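Local coordinates for protein 3-oxosteroid 1-dehydrogenase (Sterolibacterium denitrificans, PDB 7P18) that probably catalyses the FAD-dependent 1,2-dehydrogenation of 3-oxosteroids to 3-oxo-Delta(1)-steroids, at residues L31-V36 with R223-W228. Residues are numbered along the deposited sequence; the frame is centred on the assembly and turned at random.
Sequences LSVLVV and RKVPLW
Leu34 lays its CD1 methyl over one face of the Trp228 indole, 3.6 Å from the centroid of the five-membered ring and 9° off its normal, a CH-pi contact. The two side chains cross at about a right angle, and the other methyl, CD2, reaches the six-membered ring near CZ3. The flat indole offers a broad surface, and a forked leucine end can touch both of its rings. Both residues belong to the parallel sheet of the Rossmann-type FAD-binding fold, where strand 227-228 forms one border and pairs with strand 33-36. With CG anti to the backbone N (chi1 172°), Leu34 sets that atom beside its own carbonyl carbon, forward along the strand toward Trp228. Its CD1 also packs against Pro226 CG at 3.9 Å. Proline suits the start of the pairing: its ring CD lies 3.3 Å from Val33 O, where it has no N-H to give, while its carbonyl accepts a bond from Val35. Tyr8 and Leu260 touch both Leu34 and Trp228, while Arg253 makes a cation-pi contact with the indole.

Val35 and Leu227 project from the other face, where Val33 and the preceding loop residue Val225 join them. The beta-branched valines suit extended backbone, and Val33 and Val35 rest on Ala23 of helix 17-28. Val33 CG1 meets Val225 CG1 at 4.0 Å, and Val35 CG1 sits as far from Leu227 CG. Val36, back on the face of Trp228, touches the FAD and precedes the FAD-binding Glu37. Val35 fastens the pairing through both its backbone polar atoms: its N-H gives a hydrogen bond to Pro226 O, and its O accepts one from Trp228 N (2.8 Å). The same oxygen also receives a CA-H...O contact from Leu227 CA at 3.2 Å.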
loop_
_atom_site.group_PDB
_atom_site.type_symbol
_atom_site.label_atom_id
_atom_site.label_comp_id
_atom_site.label_asym_id
_atom_site.label_seq_id
_atom_site.Cartn_x
_atom_site.Cartn_y
_atom_site.Cartn_z
ATOM N N LEU A 31 12.552 -16.255 21.800
ATOM C CA LEU A 31 13.265 -16.911 20.678
ATOM C C LEU A 31 14.397 -16.001 20.205
ATOM O O LEU A 31 14.191 -14.755 20.147
ATOM C CB LEU A 31 12.302 -17.176 19.508
ATOM C CG LEU A 31 11.086 -18.036 19.848
ATOM C CD1 LEU A 31 9.932 -17.781 18.881
ATOM C CD2 LEU A 31 11.472 -19.508 19.864
ATOM N N SER A 32 15.505 -16.622 19.797
ATOM C CA SER A 32 16.634 -15.963 19.099
ATOM C C SER A 32 16.215 -15.732 17.637
ATOM O O SER A 32 15.724 -16.679 16.982
ATOM C CB SER A 32 17.938 -16.754 19.229
ATOM O OG SER A 32 17.926 -17.954 18.474
ATOM N N VAL A 33 16.394 -14.502 17.169
ATOM C CA VAL A 33 15.923 -14.058 15.828
ATOM C C VAL A 33 17.087 -13.469 15.025
ATOM O O VAL A 33 17.868 -12.691 15.600
ATOM C CB VAL A 33 14.757 -13.067 15.959
ATOM C CG1 VAL A 33 14.196 -12.681 14.606
ATOM C CG2 VAL A 33 13.641 -13.653 16.819
ATOM N N LEU A 34 17.132 -13.794 13.733
ATOM C CA LEU A 34 17.893 -13.019 12.717
ATOM C C LEU A 34 16.934 -12.530 11.626
ATOM O O LEU A 34 16.112 -13.342 11.144
ATOM C CB LEU A 34 18.957 -13.926 12.111
ATOM C CG LEU A 34 19.704 -13.354 10.906
ATOM C CD1 LEU A 34 20.546 -12.172 11.291
ATOM C CD2 LEU A 34 20.543 -14.424 10.211
ATOM N N VAL A 35 17.079 -11.268 11.224
ATOM C CA VAL A 35 16.398 -10.713 10.013
ATOM C C VAL A 35 17.431 -10.552 8.889
ATOM O O VAL A 35 18.485 -9.962 9.163
ATOM C CB VAL A 35 15.701 -9.390 10.326
ATOM C CG1 VAL A 35 14.925 -8.879 9.104
ATOM C CG2 VAL A 35 14.784 -9.545 11.538
ATOM N N VAL A 36 17.145 -11.063 7.698
ATOM C CA VAL A 36 17.992 -10.840 6.483
ATOM C C VAL A 36 17.212 -9.993 5.459
ATOM O O VAL A 36 16.038 -10.351 5.161
ATOM C CB VAL A 36 18.506 -12.158 5.877
ATOM C CG1 VAL A 36 19.396 -12.916 6.865
ATOM C CG2 VAL A 36 17.419 -13.050 5.336
ATOM N N ARG A 223 15.862 -4.492 21.315
ATOM C CA ARG A 223 15.925 -5.938 21.629
ATOM C C ARG A 223 17.248 -6.530 21.131
ATOM O O ARG A 223 17.460 -7.715 21.353
ATOM C CB ARG A 223 14.731 -6.668 20.995
ATOM C CG ARG A 223 13.391 -6.186 21.538
ATOM C CD ARG A 223 12.220 -6.472 20.619
ATOM N NE ARG A 223 10.956 -6.239 21.299
ATOM C CZ ARG A 223 10.480 -5.044 21.605
ATOM N NH1 ARG A 223 11.128 -3.942 21.261
ATOM N NH2 ARG A 223 9.332 -4.948 22.249
ATOM N N LYS A 224 18.069 -5.741 20.422
ATOM C CA LYS A 224 19.361 -6.185 19.845
ATOM C C LYS A 224 19.139 -7.354 18.897
ATOM O O LYS A 224 19.963 -8.272 18.873
ATOM C CB LYS A 224 20.330 -6.591 20.959
ATOM C CG LYS A 224 20.606 -5.504 21.990
ATOM C CD LYS A 224 21.537 -5.985 23.093
ATOM C CE LYS A 224 21.614 -5.032 24.268
ATOM N NZ LYS A 224 22.536 -3.904 23.996
ATOM N N VAL A 225 18.071 -7.315 18.108
ATOM C CA VAL A 225 17.813 -8.362 17.099
ATOM C C VAL A 225 18.628 -7.981 15.880
ATOM O O VAL A 225 18.451 -6.869 15.371
ATOM C CB VAL A 225 16.315 -8.458 16.759
ATOM C CG1 VAL A 225 16.076 -9.332 15.550
ATOM C CG2 VAL A 225 15.509 -8.931 17.955
ATOM N N PRO A 226 19.547 -8.856 15.406
ATOM C CA PRO A 226 20.371 -8.517 14.250
ATOM C C PRO A 226 19.525 -8.429 12.979
ATOM O O PRO A 226 18.615 -9.239 12.790
ATOM C CB PRO A 226 21.409 -9.644 14.181
ATOM C CG PRO A 226 20.751 -10.808 14.928
ATOM C CD PRO A 226 19.910 -10.149 15.992
ATOM N N LEU A 227 19.871 -7.464 12.135
ATOM C CA LEU A 227 19.293 -7.288 10.794
ATOM C C LEU A 227 20.442 -7.173 9.783
ATOM O O LEU A 227 21.129 -6.171 9.815
ATOM C CB LEU A 227 18.442 -6.026 10.812
ATOM C CG LEU A 227 17.470 -5.888 9.634
ATOM C CD1 LEU A 227 16.345 -4.929 9.961
ATOM C CD2 LEU A 227 18.173 -5.431 8.369
ATOM N N TRP A 228 20.622 -8.166 8.936
ATOM C CA TRP A 228 21.714 -8.162 7.931
ATOM C C TRP A 228 21.209 -7.553 6.625
ATOM O O TRP A 228 20.386 -8.190 5.952
ATOM C CB TRP A 228 22.280 -9.564 7.706
ATOM C CG TRP A 228 22.964 -10.148 8.904
ATOM C CD1 TRP A 228 23.203 -9.544 10.107
ATOM C CD2 TRP A 228 23.500 -11.476 9.006
ATOM N NE1 TRP A 228 23.800 -10.431 10.967
ATOM C CE2 TRP A 228 23.999 -11.618 10.321
ATOM C CE3 TRP A 228 23.549 -12.575 8.144
ATOM C CZ2 TRP A 228 24.598 -12.797 10.759
ATOM C CZ3 TRP A 228 24.122 -13.745 8.582
ATOM C CH2 TRP A 228 24.629 -13.853 9.878
#